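Local coordinates for protein beta-Ala-His dipeptidase (Homo sapiens, PDB 3DLJ) that hydrolyses carnosine, anserine and other Xaa-His dipeptides as a secreted, zinc-dependent peptidase of the M20A family, at residues 23-28 against 462-467; 163-168 against 476-481. All blocks are in the same frame, centred on the assembly; numbering follows the deposited sequence.

Contact 1: 23-28 against 462-467; sequences HQDEFV and INRWNY
Arg464 reaches the first turn of helix 24-35 with its guanidinium, and NH2 makes the two stronger bonds to segment 23-28. NH2 donates to Gln24 OE1 over 3.1 Å; the oxygen lies at the guanidinium edge, somewhat tilted from its plane. The bond is bent, at 142° on the hydrogen. The same nitrogen forms a salt bridge with Asp25 OD1, 3.0 Å away. The carboxylate stands almost perpendicular to the guanidinium (planes 82° apart). A weak second bond runs from Arg464 NH1 to Asp25 OD1. Val28 CG2 covers one guanidinium face toward its rim, 3.7 Å from Arg464 NH2. One turn further along, Tyr467 OH donates to Phe27 O over 2.6 Å, from well above the carbonyl plane. Phe27 CB and Val28 CG2 pack near Tyr467 CE2.

With CG anti to the backbone N (chi1 176°), the Arg464 chain starts out extended, and a bend at chi3 turns NE off that line. Further out, Arg464 NE forms a salt bridge with Glu131, and Gln24 NE2 bonds to Asp21 O. Helix 141-160 touches both Phe27 and Tyr467 through Asn153. The contact joins helix 24-35, near the N-terminal end of the chain, to the start of helix 464-482, away from the zinc sites.

The guanidinium probably helps keep both carboxylates ionised, and Gln24 adds a neutral acceptor. The buried tyrosine hydroxyl adds a neutral bond to the backbone of helix 24-35.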
ATOM      1  N   HIS A  23      28.670  -2.592   1.753  1.00 32.49           N
ATOM      2  CA  HIS A  23      27.901  -3.835   1.503  1.00 32.20           C
ATOM      3  C   HIS A  23      26.699  -3.638   0.612  1.00 32.14           C
ATOM      4  O   HIS A  23      25.858  -4.526   0.508  1.00 32.48           O
ATOM      5  CB  HIS A  23      27.501  -4.508   2.817  1.00 31.34           C
ATOM      6  CG  HIS A  23      28.674  -5.060   3.556  1.00 32.46           C
ATOM      7  ND1 HIS A  23      29.541  -4.260   4.283  1.00 32.61           N
ATOM      8  CD2 HIS A  23      29.170  -6.317   3.623  1.00 29.99           C
ATOM      9  CE1 HIS A  23      30.506  -5.011   4.781  1.00 30.18           C
ATOM     10  NE2 HIS A  23      30.303  -6.259   4.400  1.00 32.22           N
ATOM     11  N   GLN A  24      26.621  -2.480  -0.042  1.00 32.12           N
ATOM     12  CA  GLN A  24      25.438  -2.134  -0.835  1.00 32.91           C
ATOM     13  C   GLN A  24      25.112  -3.099  -1.982  1.00 32.43           C
ATOM     14  O   GLN A  24      23.932  -3.343  -2.267  1.00 32.58           O
ATOM     15  CB  GLN A  24      25.486  -0.681  -1.333  1.00 32.06           C
ATOM     16  CG  GLN A  24      26.543  -0.358  -2.368  1.00 32.78           C
ATOM     17  CD  GLN A  24      26.498   1.117  -2.775  1.00 34.10           C
ATOM     18  OE1 GLN A  24      25.638   1.540  -3.553  1.00 36.84           O
ATOM     19  NE2 GLN A  24      27.405   1.902  -2.228  1.00 30.59           N
ATOM     20  N   ASP A  25      26.138  -3.627  -2.644  1.00 32.21           N
ATOM     21  CA  ASP A  25      25.933  -4.541  -3.776  1.00 32.59           C
ATOM     22  C   ASP A  25      25.388  -5.878  -3.295  1.00 32.78           C
ATOM     23  O   ASP A  25      24.588  -6.511  -3.996  1.00 32.68           O
ATOM     24  CB  ASP A  25      27.224  -4.747  -4.572  1.00 32.72           C
ATOM     25  CG  ASP A  25      27.592  -3.529  -5.440  1.00 32.46           C
ATOM     26  OD1 ASP A  25      26.767  -2.613  -5.626  1.00 32.73           O
ATOM     27  OD2 ASP A  25      28.723  -3.497  -5.946  1.00 33.45           O
ATOM     28  N   GLU A  26      25.837  -6.285  -2.103  1.00 32.86           N
ATOM     29  CA  GLU A  26      25.285  -7.426  -1.374  1.00 34.08           C
ATOM     30  C   GLU A  26      23.841  -7.173  -0.924  1.00 32.74           C
ATOM     31  O   GLU A  26      23.035  -8.088  -0.938  1.00 32.54           O
ATOM     32  CB  GLU A  26      26.130  -7.771  -0.155  1.00 33.29           C
ATOM     33  CG  GLU A  26      27.343  -8.657  -0.431  1.00 37.83           C
ATOM     34  CD  GLU A  26      28.302  -8.713   0.782  1.00 38.65           C
ATOM     35  OE1 GLU A  26      27.805  -8.618   1.940  1.00 44.15           O
ATOM     36  OE2 GLU A  26      29.543  -8.837   0.577  1.00 43.43           O
ATOM     37  N   PHE A  27      23.526  -5.936  -0.524  1.00 32.02           N
ATOM     38  CA  PHE A  27      22.180  -5.621  -0.072  1.00 31.10           C
ATOM     39  C   PHE A  27      21.235  -5.714  -1.290  1.00 30.46           C
ATOM     40  O   PHE A  27      20.132  -6.165  -1.159  1.00 30.28           O
ATOM     41  CB  PHE A  27      22.100  -4.223   0.577  1.00 31.15           C
ATOM     42  CG  PHE A  27      22.760  -4.098   1.968  1.00 31.03           C
ATOM     43  CD1 PHE A  27      23.129  -5.214   2.712  1.00 31.22           C
ATOM     44  CD2 PHE A  27      22.958  -2.831   2.534  1.00 29.62           C
ATOM     45  CE1 PHE A  27      23.687  -5.089   3.977  1.00 30.96           C
ATOM     46  CE2 PHE A  27      23.511  -2.685   3.789  1.00 29.42           C
ATOM     47  CZ  PHE A  27      23.889  -3.810   4.525  1.00 30.94           C
ATOM     48  N   VAL A  28      21.707  -5.264  -2.455  1.00 30.14           N
ATOM     49  CA  VAL A  28      20.982  -5.254  -3.727  1.00 29.32           C
ATOM     50  C   VAL A  28      20.841  -6.658  -4.316  1.00 30.00           C
ATOM     51  O   VAL A  28      19.862  -6.944  -4.997  1.00 30.33           O
ATOM     52  CB  VAL A  28      21.696  -4.331  -4.782  1.00 29.22           C
ATOM     53  CG1 VAL A  28      21.162  -4.578  -6.207  1.00 28.46           C
ATOM     54  CG2 VAL A  28      21.550  -2.864  -4.413  1.00 28.19           C
ATOM     55  N   ILE A 462      12.464   0.237  -7.138  1.00 30.33           N
ATOM     56  CA  ILE A 462      12.917   1.129  -6.107  1.00 29.59           C
ATOM     57  C   ILE A 462      14.254   1.680  -6.596  1.00 30.20           C
ATOM     58  O   ILE A 462      15.033   0.938  -7.222  1.00 29.84           O
ATOM     59  CB  ILE A 462      13.020   0.453  -4.701  1.00 29.81           C
ATOM     60  CG1 ILE A 462      13.175   1.534  -3.608  1.00 28.71           C
ATOM     61  CG2 ILE A 462      14.144  -0.636  -4.655  1.00 28.96           C
ATOM     62  CD1 ILE A 462      13.128   1.019  -2.207  1.00 29.91           C
ATOM     63  N   ASN A 463      14.511   2.973  -6.363  1.00 29.74           N
ATOM     64  CA  ASN A 463      15.844   3.523  -6.638  1.00 30.75           C
ATOM     65  C   ASN A 463      16.908   2.951  -5.697  1.00 30.48           C
ATOM     66  O   ASN A 463      16.672   2.835  -4.496  1.00 29.44           O
ATOM     67  CB  ASN A 463      15.857   5.063  -6.555  1.00 31.04           C
ATOM     68  CG  ASN A 463      14.859   5.706  -7.498  1.00 33.53           C
ATOM     69  OD1 ASN A 463      14.438   5.102  -8.478  1.00 36.25           O
ATOM     70  ND2 ASN A 463      14.481   6.941  -7.210  1.00 35.47           N
ATOM     71  N   ARG A 464      18.078   2.601  -6.241  1.00 31.24           N
ATOM     72  CA  ARG A 464      19.205   2.150  -5.405  1.00 32.43           C
ATOM     73  C   ARG A 464      19.505   3.161  -4.286  1.00 32.10           C
ATOM     74  O   ARG A 464      19.754   2.777  -3.140  1.00 32.21           O
ATOM     75  CB  ARG A 464      20.466   1.908  -6.252  1.00 32.49           C
ATOM     76  CG  ARG A 464      21.687   1.538  -5.422  1.00 33.75           C
ATOM     77  CD  ARG A 464      23.000   1.557  -6.218  1.00 33.42           C
ATOM     78  NE  ARG A 464      23.194   0.311  -6.949  1.00 33.08           N
ATOM     79  CZ  ARG A 464      23.866  -0.749  -6.504  1.00 33.28           C
ATOM     80  NH1 ARG A 464      23.957  -1.815  -7.278  1.00 31.32           N
ATOM     81  NH2 ARG A 464      24.439  -0.757  -5.303  1.00 31.47           N
ATOM     82  N   TRP A 465      19.462   4.450  -4.620  1.00 31.97           N
ATOM     83  CA  TRP A 465      19.750   5.497  -3.649  1.00 32.30           C
ATOM     84  C   TRP A 465      18.762   5.485  -2.487  1.00 31.81           C
ATOM     85  O   TRP A 465      19.174   5.576  -1.320  1.00 32.03           O
ATOM     86  CB  TRP A 465      19.756   6.846  -4.340  1.00 33.80           C
ATOM     87  CG  TRP A 465      20.155   8.009  -3.493  1.00 35.08           C
ATOM     88  CD1 TRP A 465      21.437   8.425  -3.194  1.00 36.20           C
ATOM     89  CD2 TRP A 465      19.272   8.965  -2.890  1.00 36.66           C
ATOM     90  NE1 TRP A 465      21.391   9.563  -2.420  1.00 35.39           N
ATOM     91  CE2 TRP A 465      20.080   9.916  -2.219  1.00 35.84           C
ATOM     92  CE3 TRP A 465      17.874   9.096  -2.831  1.00 36.96           C
ATOM     93  CZ2 TRP A 465      19.535  10.994  -1.499  1.00 37.37           C
ATOM     94  CZ3 TRP A 465      17.331  10.172  -2.118  1.00 37.19           C
ATOM     95  CH2 TRP A 465      18.162  11.110  -1.469  1.00 36.86           C
ATOM     96  N   ASN A 466      17.471   5.352  -2.803  1.00 30.76           N
ATOM     97  CA  ASN A 466      16.421   5.235  -1.787  1.00 30.29           C
ATOM     98  C   ASN A 466      16.560   4.004  -0.906  1.00 29.95           C
ATOM     99  O   ASN A 466      16.342   4.080   0.306  1.00 30.33           O
ATOM    100  CB  ASN A 466      15.056   5.210  -2.434  1.00 29.90           C
ATOM    101  CG  ASN A 466      14.684   6.526  -3.040  1.00 30.71           C
ATOM    102  OD1 ASN A 466      15.387   7.050  -3.895  1.00 31.37           O
ATOM    103  ND2 ASN A 466      13.547   7.059  -2.625  1.00 31.49           N
ATOM    104  N   TYR A 467      16.912   2.880  -1.522  1.00 28.73           N
ATOM    105  CA  TYR A 467      17.088   1.613  -0.823  1.00 28.76           C
ATOM    106  C   TYR A 467      18.297   1.628   0.122  1.00 28.57           C
ATOM    107  O   TYR A 467      18.216   1.147   1.242  1.00 29.12           O
ATOM    108  CB  TYR A 467      17.223   0.494  -1.867  1.00 27.98           C
ATOM    109  CG  TYR A 467      17.494  -0.901  -1.349  1.00 28.58           C
ATOM    110  CD1 TYR A 467      16.622  -1.521  -0.431  1.00 29.18           C
ATOM    111  CD2 TYR A 467      18.593  -1.635  -1.817  1.00 26.02           C
ATOM    112  CE1 TYR A 467      16.851  -2.824   0.028  1.00 27.72           C
ATOM    113  CE2 TYR A 467      18.824  -2.934  -1.378  1.00 26.83           C
ATOM    114  CZ  TYR A 467      17.939  -3.534  -0.448  1.00 28.79           C
ATOM    115  OH  TYR A 467      18.166  -4.839   0.015  1.00 27.52           O
TER

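Contact 2: 163-168 against 476-481; sequences QDLPVN and AFFLEM
Phe478 O faces Pro166 CB and the two methyls of Val167, which approach it from the side of segment 163-168. Pro166 CB lies 3.4 Å from Phe478 O. Val167 CG1 approaches Phe478 O to 3.7 Å, and CG2 is slightly further away. These are van der Waals contacts to a helix carbonyl, not hydrogen bonds.

The rest of the contact is apolar. Pro166 packs against the backbone of helix 464-482, and Pro166 CA is 5.3 Å from Leu479 CA. Pro166 CG touches Leu479 CD1 at 3.7 Å, the two side chains crossing at about a right angle. Pro166 CD meets Phe478 CB at 4.0 Å. Leu165 lies side by side with Phe478 and points the same way. Its CD2 comes obliquely to the ring, 3.7 Å from Phe478 CD1. At the far end Val167 CG1 rests on Met481 CB at 3.9 Å. The Met481 chain then turns away, and its CG lies over one face of the Phe477 ring, toward the rim.

The segment 163-168 links helix 141-160 to strand 168-174. Phe158 of that helix touches Leu165 and Pro166, while Trp151 meets the Phe478 ring edge-to-face. Leu13 of helix 13-22 touches Leu479, and Ala407 of helix 403-416 touches Met481. Asn168 enters the mixed sheet, bonded through its backbone to Gly103 and Val105.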
ATOM      1  N   GLN A 163      28.138  -3.783  17.320  1.00 35.73           N
ATOM      2  CA  GLN A 163      27.667  -2.601  17.956  1.00 36.16           C
ATOM      3  C   GLN A 163      26.271  -2.868  18.545  1.00 36.29           C
ATOM      4  O   GLN A 163      25.374  -3.374  17.873  1.00 36.21           O
ATOM      5  CB  GLN A 163      27.686  -1.410  17.002  1.00 36.43           C
ATOM      6  CG  GLN A 163      27.257  -0.103  17.674  1.00 38.54           C
ATOM      7  CD  GLN A 163      27.473   1.122  16.810  1.00 41.07           C
ATOM      8  OE1 GLN A 163      28.225   1.079  15.826  1.00 42.22           O
ATOM      9  NE2 GLN A 163      26.826   2.243  17.189  1.00 39.80           N
ATOM     10  N   ASP A 164      26.155  -2.567  19.831  1.00 36.84           N
ATOM     11  CA  ASP A 164      24.921  -2.504  20.572  1.00 37.62           C
ATOM     12  C   ASP A 164      23.860  -1.756  19.769  1.00 37.32           C
ATOM     13  O   ASP A 164      24.083  -0.612  19.339  1.00 37.29           O
ATOM     14  CB  ASP A 164      25.206  -1.751  21.887  1.00 38.35           C
ATOM     15  CG  ASP A 164      24.013  -1.744  22.850  1.00 41.23           C
ATOM     16  OD1 ASP A 164      23.571  -2.852  23.259  1.00 41.76           O
ATOM     17  OD2 ASP A 164      23.549  -0.622  23.217  1.00 44.04           O
ATOM     18  N   LEU A 165      22.722  -2.418  19.555  1.00 36.93           N
ATOM     19  CA  LEU A 165      21.534  -1.776  19.006  1.00 36.41           C
ATOM     20  C   LEU A 165      20.900  -0.915  20.111  1.00 35.76           C
ATOM     21  O   LEU A 165      20.672  -1.394  21.220  1.00 36.05           O
ATOM     22  CB  LEU A 165      20.539  -2.827  18.485  1.00 36.79           C
ATOM     23  CG  LEU A 165      20.738  -3.405  17.066  1.00 36.97           C
ATOM     24  CD1 LEU A 165      20.255  -4.840  16.979  1.00 37.48           C
ATOM     25  CD2 LEU A 165      20.084  -2.559  15.974  1.00 35.61           C
ATOM     26  N   PRO A 166      20.651   0.367  19.822  1.00 35.11           N
ATOM     27  CA  PRO A 166      20.107   1.333  20.790  1.00 34.89           C
ATOM     28  C   PRO A 166      18.736   0.960  21.415  1.00 34.45           C
ATOM     29  O   PRO A 166      18.450   1.326  22.567  1.00 33.86           O
ATOM     30  CB  PRO A 166      19.978   2.602  19.948  1.00 35.04           C
ATOM     31  CG  PRO A 166      21.028   2.434  18.862  1.00 34.85           C
ATOM     32  CD  PRO A 166      20.920   0.998  18.515  1.00 35.24           C
ATOM     33  N   VAL A 167      17.903   0.259  20.648  1.00 33.63           N
ATOM     34  CA  VAL A 167      16.587  -0.183  21.102  1.00 32.98           C
ATOM     35  C   VAL A 167      16.445  -1.689  20.873  1.00 32.80           C
ATOM     36  O   VAL A 167      17.145  -2.247  20.017  1.00 32.95           O
ATOM     37  CB  VAL A 167      15.447   0.568  20.360  1.00 32.98           C
ATOM     38  CG1 VAL A 167      15.383   2.025  20.795  1.00 32.68           C
ATOM     39  CG2 VAL A 167      15.607   0.467  18.829  1.00 32.38           C
ATOM     40  N   ASN A 168      15.575  -2.347  21.650  1.00 32.25           N
ATOM     41  CA  ASN A 168      15.103  -3.676  21.295  1.00 31.62           C
ATOM     42  C   ASN A 168      14.267  -3.540  20.015  1.00 31.84           C
ATOM     43  O   ASN A 168      13.655  -2.499  19.760  1.00 31.71           O
ATOM     44  CB  ASN A 168      14.266  -4.319  22.416  1.00 31.57           C
ATOM     45  CG  ASN A 168      15.020  -4.441  23.747  1.00 32.11           C
ATOM     46  OD1 ASN A 168      16.109  -5.019  23.836  1.00 30.23           O
ATOM     47  ND2 ASN A 168      14.409  -3.917  24.799  1.00 32.44           N
ATOM     48  N   ALA A 476      20.048   5.437  11.770  1.00 32.51           N
ATOM     49  CA  ALA A 476      19.942   6.668  12.562  1.00 33.07           C
ATOM     50  C   ALA A 476      18.713   6.664  13.503  1.00 33.81           C
ATOM     51  O   ALA A 476      18.783   7.148  14.651  1.00 34.12           O
ATOM     52  CB  ALA A 476      19.905   7.891  11.634  1.00 32.55           C
ATOM     53  N   PHE A 477      17.609   6.109  13.001  1.00 33.40           N
ATOM     54  CA  PHE A 477      16.323   6.096  13.674  1.00 33.84           C
ATOM     55  C   PHE A 477      16.351   5.230  14.932  1.00 34.37           C
ATOM     56  O   PHE A 477      15.816   5.635  15.974  1.00 33.76           O
ATOM     57  CB  PHE A 477      15.236   5.645  12.684  1.00 33.27           C
ATOM     58  CG  PHE A 477      13.855   5.579  13.266  1.00 34.28           C
ATOM     59  CD1 PHE A 477      13.158   6.745  13.602  1.00 34.86           C
ATOM     60  CD2 PHE A 477      13.230   4.353  13.460  1.00 33.83           C
ATOM     61  CE1 PHE A 477      11.859   6.685  14.115  1.00 33.15           C
ATOM     62  CE2 PHE A 477      11.937   4.291  13.986  1.00 34.83           C
ATOM     63  CZ  PHE A 477      11.251   5.464  14.313  1.00 32.88           C
ATOM     64  N   PHE A 478      16.987   4.055  14.841  1.00 35.12           N
ATOM     65  CA  PHE A 478      17.199   3.198  16.022  1.00 35.77           C
ATOM     66  C   PHE A 478      17.740   4.035  17.176  1.00 36.55           C
ATOM     67  O   PHE A 478      17.269   3.929  18.317  1.00 36.11           O
ATOM     68  CB  PHE A 478      18.186   2.050  15.753  1.00 35.07           C
ATOM     69  CG  PHE A 478      17.749   1.085  14.687  1.00 34.33           C
ATOM     70  CD1 PHE A 478      18.689   0.260  14.066  1.00 33.61           C
ATOM     71  CD2 PHE A 478      16.429   1.010  14.281  1.00 33.72           C
ATOM     72  CE1 PHE A 478      18.320  -0.630  13.072  1.00 32.50           C
ATOM     73  CE2 PHE A 478      16.052   0.121  13.279  1.00 34.50           C
ATOM     74  CZ  PHE A 478      17.001  -0.701  12.675  1.00 33.32           C
ATOM     75  N   LEU A 479      18.734   4.858  16.846  1.00 37.76           N
ATOM     76  CA  LEU A 479      19.448   5.671  17.805  1.00 39.72           C
ATOM     77  C   LEU A 479      18.544   6.777  18.368  1.00 40.02           C
ATOM     78  O   LEU A 479      18.569   7.053  19.566  1.00 40.44           O
ATOM     79  CB  LEU A 479      20.727   6.228  17.168  1.00 39.42           C
ATOM     80  CG  LEU A 479      21.782   6.882  18.064  1.00 41.00           C
ATOM     81  CD1 LEU A 479      22.393   5.891  19.058  1.00 42.86           C
ATOM     82  CD2 LEU A 479      22.887   7.515  17.204  1.00 41.13           C
ATOM     83  N   GLU A 480      17.716   7.367  17.514  1.00 40.81           N
ATOM     84  CA  GLU A 480      16.806   8.427  17.938  1.00 41.71           C
ATOM     85  C   GLU A 480      15.696   7.939  18.874  1.00 42.22           C
ATOM     86  O   GLU A 480      15.345   8.618  19.834  1.00 41.68           O
ATOM     87  CB  GLU A 480      16.231   9.153  16.720  1.00 41.99           C
ATOM     88  CG  GLU A 480      17.260   9.990  15.959  1.00 42.71           C
ATOM     89  CD  GLU A 480      17.673  11.250  16.706  1.00 45.80           C
ATOM     90  OE1 GLU A 480      17.080  11.575  17.766  1.00 45.89           O
ATOM     91  OE2 GLU A 480      18.599  11.934  16.220  1.00 47.31           O
ATOM     92  N   MET A 481      15.148   6.761  18.591  1.00 43.50           N
ATOM     93  CA  MET A 481      14.166   6.129  19.480  1.00 44.59           C
ATOM     94  C   MET A 481      14.724   5.837  20.888  1.00 45.09           C
ATOM     95  O   MET A 481      13.997   5.934  21.879  1.00 44.60           O
ATOM     96  CB  MET A 481      13.595   4.850  18.859  1.00 44.79           C
ATOM     97  CG  MET A 481      12.597   5.063  17.717  1.00 45.60           C
ATOM     98  SD  MET A 481      11.114   6.064  18.054  1.00 50.80           S
ATOM     99  CE  MET A 481      10.631   5.590  19.730  1.00 51.39           C
TER

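Both contacts use helix 464-482: contact 1 its first turn, contact 2 a stretch near its other end. Their centres are 21 Å apart, and they do not touch. Both are partly buried and lie away from the zinc sites. Contact 1 pairs the helix with another helix, near the N-terminal end of the chain, and combines a salt bridge at a partly exposed arginine with the hydroxyl of a buried tyrosine. Contact 2 pairs it with the loop leading into strand 168-174 and relies on carbon packing, with no exposed residue among those that touch. Helix 141-160 borders both contacts, beside helix 464-482.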